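Homospermidine synthase (PDB 2PH5) probably catalyses the NAD-dependent formation of the polyamine homospermidine, and binds NAD in a Rossmann-type domain. Local coordinates at residues E75-T80 with I100-Q105; L194-G199 with L303-G308; C324-L329 with R346-E351. One frame throughout, in Å; residues are numbered along the deposited sequence.

Contact 1: residues E75-T80 with I100-Q105; sequences EVIGST and IILCNQ
Glu75 O takes two bonds from Ser79 and so closes the turn that carries Ile77 and Gly78 against Leu102. The backbone atom Ser79 N lies 3.0 Å from Glu75 O. The hydroxyl Ser79 OG donates to Glu75 O as well, at 2.9 Å. It comes in at 142° to the C=O bond and is tilted 16° from the carbonyl plane. Both bonds fasten one end of the turn to the other, behind the surface that faces helix 96-106.

That surface is met by one leucine. The nearest pair is Ile77 CG2 and Leu102 CD2, 3.7 Å apart. Leu102 CD2 also reaches the root of the branch, 3.8 Å from Ile77 CB, and the two side chains slant across one another. CG of Leu102 stands anti to the backbone N (chi1 175°), which sends both methyls out toward the turn. Leu102 CD2 lies 3.9 Å from Gly78 N, and Leu102 CD1 is 4.2 Å from Gly78 CA, so the leucine fork rests on bare backbone there.

The domain is a Rossmann fold. Segment 75-80 belongs to the long crossover that leads from edge strand 62-65 to strand 86-89. Helix 96-106 links strand 86-89 to its neighbour 109-112. The contact therefore joins two successive connections of the parallel sheet. Leu102 also touches Tyr73 and Leu74 of helix 73-76, while Ile100 and Cys103 pack on Tyr110 of strand 109-112.

Ile77 turns CG2 to the leucine, while CG1 and CD1 lead away from it. The side chain of Ile77 as a whole comes within about 4 Å of that of Ile68, an NAD-binding residue, and about 7 Å from the bound NAD.

Contact 2: residues L194-G199 with L303-G308; sequences LAMTLG and LTLKNG
Met196 and Leu305 touch through the selenium: Met196 is a selenomethionine, and its SE lies 3.8 Å from Leu305 CD2. The two side chains cross at about a right angle. CG of Met196 is anti to the backbone N, and the chain then bends at its last torsion (chi3 86°). The bend turns CE off the direct line, and Met196 CE stays 4.3 Å from Leu305 CD2. The selenium is thus the atom that meets the leucine.

The second pair lies deeper. Ala195 CB faces Leu303 CD2 at 4.2 Å. Ala195 points its methyl at the partner segment. Leu303 starts off to one side, and its far end swings in to meet the methyl.

Tyr313 of strand 311-322 forms the next layer. The side chains of Ala195, Met196 and Leu305 all touch Tyr313, which links the two pairs. Strand 305-306 is the outermost strand at one end of the mixed six-stranded sheet. It runs antiparallel to strand 311-322, and Leu305 has backbone bonds to Leu312 and Tyr313.

The contact lies where two helices end. Leu303 is the first residue to leave helix 295-302. Next to it, Thr304 OG1 bonds to Thr300 O in the last turn of that helix. Helix 188-197 stops in a Schellman motif at Gly199, whose phi is positive (79°). Gly199 N reaches back to Met196 O at 2.9 Å. On another side of this helix, Leu194 packs on Leu171 and Leu172 of helix 158-176.

The buried alanine-leucine pair and the more exposed selenium-leucine pair are both apolar. Attraction across them is nondirectional, so the fit probably depends on shape and on the layer behind, with no polar bond between the segments to fix the register.

Contact 3: residues C324-L329 with R346-E351; sequences CPDARL and RLILNE
Ile348 CD1 sits against the first turn of helix 325-336, where it meets Cys324 and Asp326. The site joins the start of this helix to the residue that follows strand 344-347, which pairs in parallel with strand 221-224. Cys324 is the helix N-cap. Its SG accepts a weak bond from Ala327 N at 3.5 Å.

The buried side is the closer-packed one. Ile348 CD1 is 4.0 Å from Cys324 SG and 4.2 Å from Asp326 OD1. Ile348 places CG1 between its backbone N and carbonyl carbon (chi1 48°), and CD1 extends from there to the helix. Asp326 OD1 has its polar partner elsewhere, in Thr213 OG1. Val223 of strand 221-224 touches both Asp326 and Ile348.

The other side is looser and partly open to solvent. Further along the helix, Leu329 packs on Pro325 of the second subunit. Arg346 NH1 stays 5.2 Å from Asp326 OD1. Arg346 NE forms a salt bridge with Glu221 OE1. Arg346 NH2 bridges to Glu351 OE2 at 2.9 Å, with the oxygen almost in the guanidinium plane. Glu351 is held a second time: Leu349 N donates to Glu351 OE1 from above the carboxylate plane, at 2.9 Å.

Overall arrangement
No contact touches another. Contact 1 belongs to the NAD-binding Rossmann part of the chain, contacts 2 and 3 to the saccharopine dehydrogenase C-terminal-like part. Centre to centre, contact 1 is about 40 Å from contact 2 and about 36 Å from contact 3. Contacts 2 and 3 are about 40 Å apart, on opposite sides of the chain's centre. Contact 1 is the nearest to the cofactor: the side chain of Ile77 is about 7 Å from NAD. In contact 3 the side chain of Ile348 is about 13 Å from NAD and about 10 Å from that of Cys23, an NAD-binding residue. Contact 2 lies away from the known sites. Contact 3 alone borders the second subunit.

Contact 1: residues E75-T80 with I100-Q105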
loop_
_atom_site.group_PDB
_atom_site.type_symbol
_atom_site.label_atom_id
_atom_site.label_comp_id
_atom_site.label_asym_id
_atom_site.label_seq_id
_atom_site.Cartn_x
_atom_site.Cartn_y
_atom_site.Cartn_z
ATOM N N GLU A 75 -42.649 12.153 13.289
ATOM C CA GLU A 75 -43.214 13.470 13.034
ATOM C C GLU A 75 -42.429 14.262 11.996
ATOM O O GLU A 75 -43.011 14.806 11.060
ATOM C CB GLU A 75 -43.313 14.271 14.333
ATOM C CG GLU A 75 -44.014 15.612 14.169
ATOM C CD GLU A 75 -44.434 16.225 15.495
ATOM O OE1 GLU A 75 -45.025 17.331 15.482
ATOM O OE2 GLU A 75 -44.179 15.602 16.553
ATOM N N VAL A 76 -41.112 14.321 12.152
ATOM C CA VAL A 76 -40.277 15.064 11.216
ATOM C C VAL A 76 -40.388 14.537 9.788
ATOM O O VAL A 76 -40.674 15.295 8.861
ATOM C CB VAL A 76 -38.794 15.026 11.639
ATOM C CG1 VAL A 76 -37.954 15.799 10.648
ATOM C CG2 VAL A 76 -38.633 15.615 13.029
ATOM N N ILE A 77 -40.155 13.239 9.621
ATOM C CA ILE A 77 -40.214 12.597 8.309
ATOM C C ILE A 77 -41.660 12.370 7.876
ATOM O O ILE A 77 -42.008 12.568 6.714
ATOM C CB ILE A 77 -39.484 11.228 8.326
ATOM C CG1 ILE A 77 -38.029 11.408 8.767
ATOM C CG2 ILE A 77 -39.558 10.579 6.956
ATOM C CD1 ILE A 77 -37.208 12.305 7.859
ATOM N N GLY A 78 -42.495 11.951 8.821
ATOM C CA GLY A 78 -43.889 11.693 8.516
ATOM C C GLY A 78 -44.652 12.886 7.964
ATOM O O GLY A 78 -45.446 12.742 7.040
ATOM N N SER A 79 -44.416 14.069 8.518
ATOM C CA SER A 79 -45.117 15.263 8.067
ATOM C C SER A 79 -44.595 15.788 6.750
ATOM O O SER A 79 -45.089 16.787 6.227
ATOM C CB SER A 79 -45.009 16.367 9.115
ATOM O OG SER A 79 -45.619 15.951 10.322
ATOM N N THR A 80 -43.599 15.110 6.202
ATOM C CA THR A 80 -43.022 15.560 4.958
ATOM C C THR A 80 -43.417 14.677 3.777
ATOM O O THR A 80 -43.150 15.022 2.628
ATOM C CB THR A 80 -41.489 15.621 5.085
ATOM O OG1 THR A 80 -40.978 16.584 4.165
ATOM C CG2 THR A 80 -40.873 14.263 4.785
ATOM N N ILE A 100 -38.966 2.491 6.069
ATOM C CA ILE A 100 -39.757 1.703 5.130
ATOM C C ILE A 100 -41.222 1.611 5.578
ATOM O O ILE A 100 -42.136 1.961 4.826
ATOM C CB ILE A 100 -39.139 0.297 4.975
ATOM C CG1 ILE A 100 -37.841 0.425 4.156
ATOM C CG2 ILE A 100 -40.147 -0.679 4.355
ATOM C CD1 ILE A 100 -37.034 -0.870 3.998
ATOM N N ILE A 101 -41.439 1.153 6.805
ATOM C CA ILE A 101 -42.780 1.040 7.363
ATOM C C ILE A 101 -43.493 2.393 7.292
ATOM O O ILE A 101 -44.620 2.486 6.806
ATOM C CB ILE A 101 -42.706 0.564 8.836
ATOM C CG1 ILE A 101 -42.265 -0.899 8.869
ATOM C CG2 ILE A 101 -44.039 0.758 9.534
ATOM C CD1 ILE A 101 -41.698 -1.332 10.197
ATOM N N LEU A 102 -42.824 3.438 7.768
ATOM C CA LEU A 102 -43.391 4.778 7.753
ATOM C C LEU A 102 -43.849 5.179 6.358
ATOM O O LEU A 102 -44.944 5.717 6.192
ATOM C CB LEU A 102 -42.370 5.797 8.261
ATOM C CG LEU A 102 -42.805 7.271 8.179
ATOM C CD1 LEU A 102 -44.091 7.492 8.981
ATOM C CD2 LEU A 102 -41.687 8.161 8.718
ATOM N N CYS A 103 -43.012 4.925 5.359
ATOM C CA CYS A 103 -43.364 5.275 3.994
ATOM C C CYS A 103 -44.636 4.577 3.558
ATOM O O CYS A 103 -45.504 5.186 2.922
ATOM C CB CYS A 103 -42.235 4.919 3.031
ATOM S SG CYS A 103 -40.887 6.111 3.015
ATOM N N ASN A 104 -44.745 3.296 3.896
ATOM C CA ASN A 104 -45.927 2.523 3.535
ATOM C C ASN A 104 -47.181 3.165 4.124
ATOM O O ASN A 104 -48.185 3.344 3.432
ATOM C CB ASN A 104 -45.801 1.086 4.041
ATOM C CG ASN A 104 -47.009 0.244 3.687
ATOM O OD1 ASN A 104 -47.295 0.007 2.507
ATOM N ND2 ASN A 104 -47.732 -0.211 4.709
ATOM N N GLN A 105 -47.105 3.507 5.406
ATOM C CA GLN A 105 -48.213 4.133 6.113
ATOM C C GLN A 105 -48.629 5.407 5.396
ATOM O O GLN A 105 -49.811 5.727 5.298
ATOM C CB GLN A 105 -47.793 4.469 7.552
ATOM C CG GLN A 105 -47.433 3.255 8.410
ATOM C CD GLN A 105 -46.782 3.617 9.748
ATOM O OE1 GLN A 105 -46.613 2.754 10.617
ATOM N NE2 GLN A 105 -46.408 4.886 9.914
#

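Contact 2: residues L194-G199 with L303-G308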
loop_
_atom_site.group_PDB
_atom_site.type_symbol
_atom_site.label_atom_id
_atom_site.label_comp_id
_atom_site.label_asym_id
_atom_site.label_seq_id
_atom_site.Cartn_x
_atom_site.Cartn_y
_atom_site.Cartn_z
ATOM N N LEU A 194 -29.432 -21.520 -14.910
ATOM C CA LEU A 194 -28.640 -21.039 -16.037
ATOM C C LEU A 194 -27.185 -20.913 -15.611
ATOM O O LEU A 194 -26.279 -21.193 -16.390
ATOM C CB LEU A 194 -29.140 -19.674 -16.517
ATOM C CG LEU A 194 -28.208 -18.963 -17.511
ATOM C CD1 LEU A 194 -28.083 -19.788 -18.769
ATOM C CD2 LEU A 194 -28.735 -17.582 -17.832
ATOM N N ALA A 195 -26.956 -20.495 -14.370
ATOM C CA ALA A 195 -25.586 -20.347 -13.887
ATOM C C ALA A 195 -24.895 -21.700 -13.831
ATOM O O ALA A 195 -23.743 -21.838 -14.241
ATOM C CB ALA A 195 -25.575 -19.691 -12.508
HETATM N N MSE A 196 -25.605 -22.699 -13.325
HETATM C CA MSE A 196 -25.045 -24.033 -13.216
HETATM C C MSE A 196 -24.836 -24.681 -14.583
HETATM O O MSE A 196 -23.786 -25.264 -14.845
HETATM C CB MSE A 196 -25.954 -24.911 -12.372
HETATM C CG MSE A 196 -25.462 -26.336 -12.252
HETATM SE SE MSE A 196 -26.864 -27.505 -11.628
HETATM C CE MSE A 196 -27.654 -27.871 -13.363
ATOM N N THR A 197 -25.833 -24.577 -15.456
ATOM C CA THR A 197 -25.731 -25.164 -16.784
ATOM C C THR A 197 -24.566 -24.553 -17.561
ATOM O O THR A 197 -24.029 -25.179 -18.476
ATOM C CB THR A 197 -27.078 -25.020 -17.572
ATOM O OG1 THR A 197 -26.915 -25.494 -18.913
ATOM C CG2 THR A 197 -27.541 -23.588 -17.603
ATOM N N LEU A 198 -24.160 -23.342 -17.181
ATOM C CA LEU A 198 -23.031 -22.667 -17.828
ATOM C C LEU A 198 -21.672 -22.962 -17.180
ATOM O O LEU A 198 -20.643 -22.497 -17.664
ATOM C CB LEU A 198 -23.262 -21.154 -17.863
ATOM C CG LEU A 198 -23.999 -20.616 -19.093
ATOM C CD1 LEU A 198 -25.087 -21.585 -19.532
ATOM C CD2 LEU A 198 -24.576 -19.259 -18.766
ATOM N N GLY A 199 -21.667 -23.718 -16.083
ATOM C CA GLY A 199 -20.410 -24.072 -15.434
ATOM C C GLY A 199 -19.753 -23.030 -14.545
ATOM O O GLY A 199 -18.568 -23.128 -14.219
ATOM N N LEU A 303 -28.537 -17.589 -6.631
ATOM C CA LEU A 303 -27.983 -18.497 -7.634
ATOM C C LEU A 303 -27.779 -19.896 -7.075
ATOM O O LEU A 303 -26.959 -20.662 -7.577
ATOM C CB LEU A 303 -26.653 -17.964 -8.158
ATOM C CG LEU A 303 -26.776 -16.634 -8.891
ATOM C CD1 LEU A 303 -25.389 -16.071 -9.175
ATOM C CD2 LEU A 303 -27.570 -16.844 -10.183
ATOM N N THR A 304 -28.530 -20.211 -6.026
ATOM C CA THR A 304 -28.456 -21.515 -5.389
ATOM C C THR A 304 -29.497 -22.443 -6.010
ATOM O O THR A 304 -30.534 -21.990 -6.494
ATOM C CB THR A 304 -28.714 -21.404 -3.869
ATOM O OG1 THR A 304 -27.619 -20.724 -3.250
ATOM C CG2 THR A 304 -28.868 -22.783 -3.241
ATOM N N LEU A 305 -29.213 -23.740 -5.998
ATOM C CA LEU A 305 -30.123 -24.726 -6.559
ATOM C C LEU A 305 -30.189 -25.952 -5.648
ATOM O O LEU A 305 -29.192 -26.352 -5.037
ATOM C CB LEU A 305 -29.641 -25.137 -7.952
ATOM C CG LEU A 305 -30.686 -25.480 -9.016
ATOM C CD1 LEU A 305 -31.611 -24.286 -9.250
ATOM C CD2 LEU A 305 -29.970 -25.851 -10.312
ATOM N N LYS A 306 -31.374 -26.548 -5.560
ATOM C CA LYS A 306 -31.578 -27.730 -4.730
ATOM C C LYS A 306 -32.912 -28.389 -5.044
ATOM O O LYS A 306 -33.819 -27.745 -5.575
ATOM C CB LYS A 306 -31.510 -27.347 -3.247
ATOM C CG LYS A 306 -32.309 -26.112 -2.874
ATOM C CD LYS A 306 -32.038 -25.712 -1.428
ATOM C CE LYS A 306 -32.805 -24.455 -1.039
ATOM N NZ LYS A 306 -32.559 -24.069 0.382
ATOM N N ASN A 307 -33.018 -29.676 -4.720
ATOM C CA ASN A 307 -34.239 -30.444 -4.967
ATOM C C ASN A 307 -35.294 -30.194 -3.894
ATOM O O ASN A 307 -36.475 -30.458 -4.107
ATOM C CB ASN A 307 -33.930 -31.945 -5.018
ATOM C CG ASN A 307 -33.436 -32.491 -3.684
ATOM O OD1 ASN A 307 -33.331 -33.708 -3.498
ATOM N ND2 ASN A 307 -33.124 -31.592 -2.748
ATOM N N GLY A 308 -34.862 -29.695 -2.740
ATOM C CA GLY A 308 -35.800 -29.426 -1.669
ATOM C C GLY A 308 -35.110 -28.958 -0.409
ATOM O O GLY A 308 -35.341 -27.841 0.056
#

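Contact 3: residues C324-L329 with R346-E351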
loop_
_atom_site.group_PDB
_atom_site.type_symbol
_atom_site.label_atom_id
_atom_site.label_comp_id
_atom_site.label_asym_id
_atom_site.label_seq_id
_atom_site.Cartn_x
_atom_site.Cartn_y
_atom_site.Cartn_z
ATOM N N CYS A 324 -8.730 3.350 -5.028
ATOM C CA CYS A 324 -7.839 4.303 -5.667
ATOM C C CYS A 324 -6.539 4.337 -4.869
ATOM O O CYS A 324 -6.551 4.190 -3.648
ATOM C CB CYS A 324 -8.480 5.683 -5.692
ATOM S SG CYS A 324 -8.715 6.364 -4.058
ATOM N N PRO A 325 -5.396 4.529 -5.546
ATOM C CA PRO A 325 -4.108 4.567 -4.843
ATOM C C PRO A 325 -4.097 5.316 -3.505
ATOM O O PRO A 325 -3.390 4.916 -2.576
ATOM C CB PRO A 325 -3.151 5.171 -5.881
ATOM C CG PRO A 325 -4.050 5.789 -6.915
ATOM C CD PRO A 325 -5.226 4.864 -6.966
ATOM N N ASP A 326 -4.876 6.390 -3.402
ATOM C CA ASP A 326 -4.939 7.152 -2.159
ATOM C C ASP A 326 -5.606 6.330 -1.060
ATOM O O ASP A 326 -5.214 6.410 0.110
ATOM C CB ASP A 326 -5.705 8.463 -2.361
ATOM C CG ASP A 326 -4.854 9.556 -2.991
ATOM O OD1 ASP A 326 -5.424 10.592 -3.387
ATOM O OD2 ASP A 326 -3.619 9.388 -3.083
ATOM N N ALA A 327 -6.618 5.548 -1.431
ATOM C CA ALA A 327 -7.305 4.707 -0.457
ATOM C C ALA A 327 -6.395 3.527 -0.096
ATOM O O ALA A 327 -6.543 2.927 0.965
ATOM C CB ALA A 327 -8.630 4.200 -1.023
ATOM N N ARG A 328 -5.453 3.202 -0.981
ATOM C CA ARG A 328 -4.517 2.110 -0.725
ATOM C C ARG A 328 -3.552 2.577 0.338
ATOM O O ARG A 328 -3.266 1.858 1.299
ATOM C CB ARG A 328 -3.743 1.745 -1.985
ATOM C CG ARG A 328 -4.620 1.231 -3.095
ATOM C CD ARG A 328 -3.856 1.135 -4.416
ATOM N NE ARG A 328 -4.788 1.205 -5.532
ATOM C CZ ARG A 328 -4.441 1.369 -6.800
ATOM N NH1 ARG A 328 -5.387 1.426 -7.733
ATOM N NH2 ARG A 328 -3.157 1.467 -7.129
ATOM N N LEU A 329 -3.061 3.796 0.162
ATOM C CA LEU A 329 -2.147 4.392 1.118
ATOM C C LEU A 329 -2.897 4.557 2.438
ATOM O O LEU A 329 -2.323 4.376 3.509
ATOM C CB LEU A 329 -1.668 5.764 0.620
ATOM C CG LEU A 329 -0.827 5.813 -0.656
ATOM C CD1 LEU A 329 -0.585 7.263 -1.076
ATOM C CD2 LEU A 329 0.497 5.116 -0.427
ATOM N N ARG A 346 -11.283 12.467 4.069
ATOM C CA ARG A 346 -11.417 13.369 2.945
ATOM C C ARG A 346 -11.955 12.636 1.733
ATOM O O ARG A 346 -11.564 11.502 1.467
ATOM C CB ARG A 346 -10.069 14.021 2.618
ATOM C CG ARG A 346 -10.135 15.031 1.477
ATOM C CD ARG A 346 -8.947 15.976 1.486
ATOM N NE ARG A 346 -7.676 15.265 1.341
ATOM C CZ ARG A 346 -7.049 15.067 0.185
ATOM N NH1 ARG A 346 -5.900 14.407 0.164
ATOM N NH2 ARG A 346 -7.564 15.542 -0.945
ATOM N N LEU A 347 -12.879 13.276 1.019
ATOM C CA LEU A 347 -13.472 12.703 -0.188
ATOM C C LEU A 347 -12.850 13.390 -1.390
ATOM O O LEU A 347 -13.006 14.603 -1.574
ATOM C CB LEU A 347 -14.989 12.936 -0.213
ATOM C CG LEU A 347 -15.767 12.663 -1.524
ATOM C CD1 LEU A 347 -15.801 11.167 -1.842
ATOM C CD2 LEU A 347 -17.202 13.189 -1.369
ATOM N N ILE A 348 -12.144 12.631 -2.214
ATOM C CA ILE A 348 -11.545 13.247 -3.377
ATOM C C ILE A 348 -12.530 13.333 -4.526
ATOM O O ILE A 348 -13.096 12.336 -4.972
ATOM C CB ILE A 348 -10.276 12.519 -3.816
ATOM C CG1 ILE A 348 -10.520 11.007 -3.870
ATOM C CG2 ILE A 348 -9.161 12.879 -2.862
ATOM C CD1 ILE A 348 -9.409 10.223 -4.559
ATOM N N LEU A 349 -12.724 14.561 -4.988
ATOM C CA LEU A 349 -13.647 14.865 -6.061
ATOM C C LEU A 349 -12.948 15.768 -7.079
ATOM O O LEU A 349 -12.519 15.311 -8.138
ATOM C CB LEU A 349 -14.865 15.570 -5.470
ATOM C CG LEU A 349 -16.101 15.788 -6.335
ATOM C CD1 LEU A 349 -16.703 14.444 -6.736
ATOM C CD2 LEU A 349 -17.110 16.614 -5.538
ATOM N N ASN A 350 -12.825 17.049 -6.751
ATOM C CA ASN A 350 -12.173 17.990 -7.650
ATOM C C ASN A 350 -10.668 17.777 -7.742
ATOM O O ASN A 350 -10.067 18.060 -8.776
ATOM C CB ASN A 350 -12.452 19.426 -7.213
ATOM C CG ASN A 350 -13.924 19.758 -7.235
ATOM O OD1 ASN A 350 -14.669 19.261 -8.086
ATOM N ND2 ASN A 350 -14.356 20.609 -6.309
ATOM N N GLU A 351 -10.051 17.274 -6.679
ATOM C CA GLU A 351 -8.617 17.071 -6.729
ATOM C C GLU A 351 -8.146 15.943 -7.640
ATOM O O GLU A 351 -6.964 15.884 -7.980
ATOM C CB GLU A 351 -8.028 16.891 -5.327
ATOM C CG GLU A 351 -8.741 15.909 -4.430
ATOM C CD GLU A 351 -9.873 16.541 -3.625
ATOM O OE1 GLU A 351 -10.967 16.760 -4.195
ATOM O OE2 GLU A 351 -9.658 16.820 -2.421
#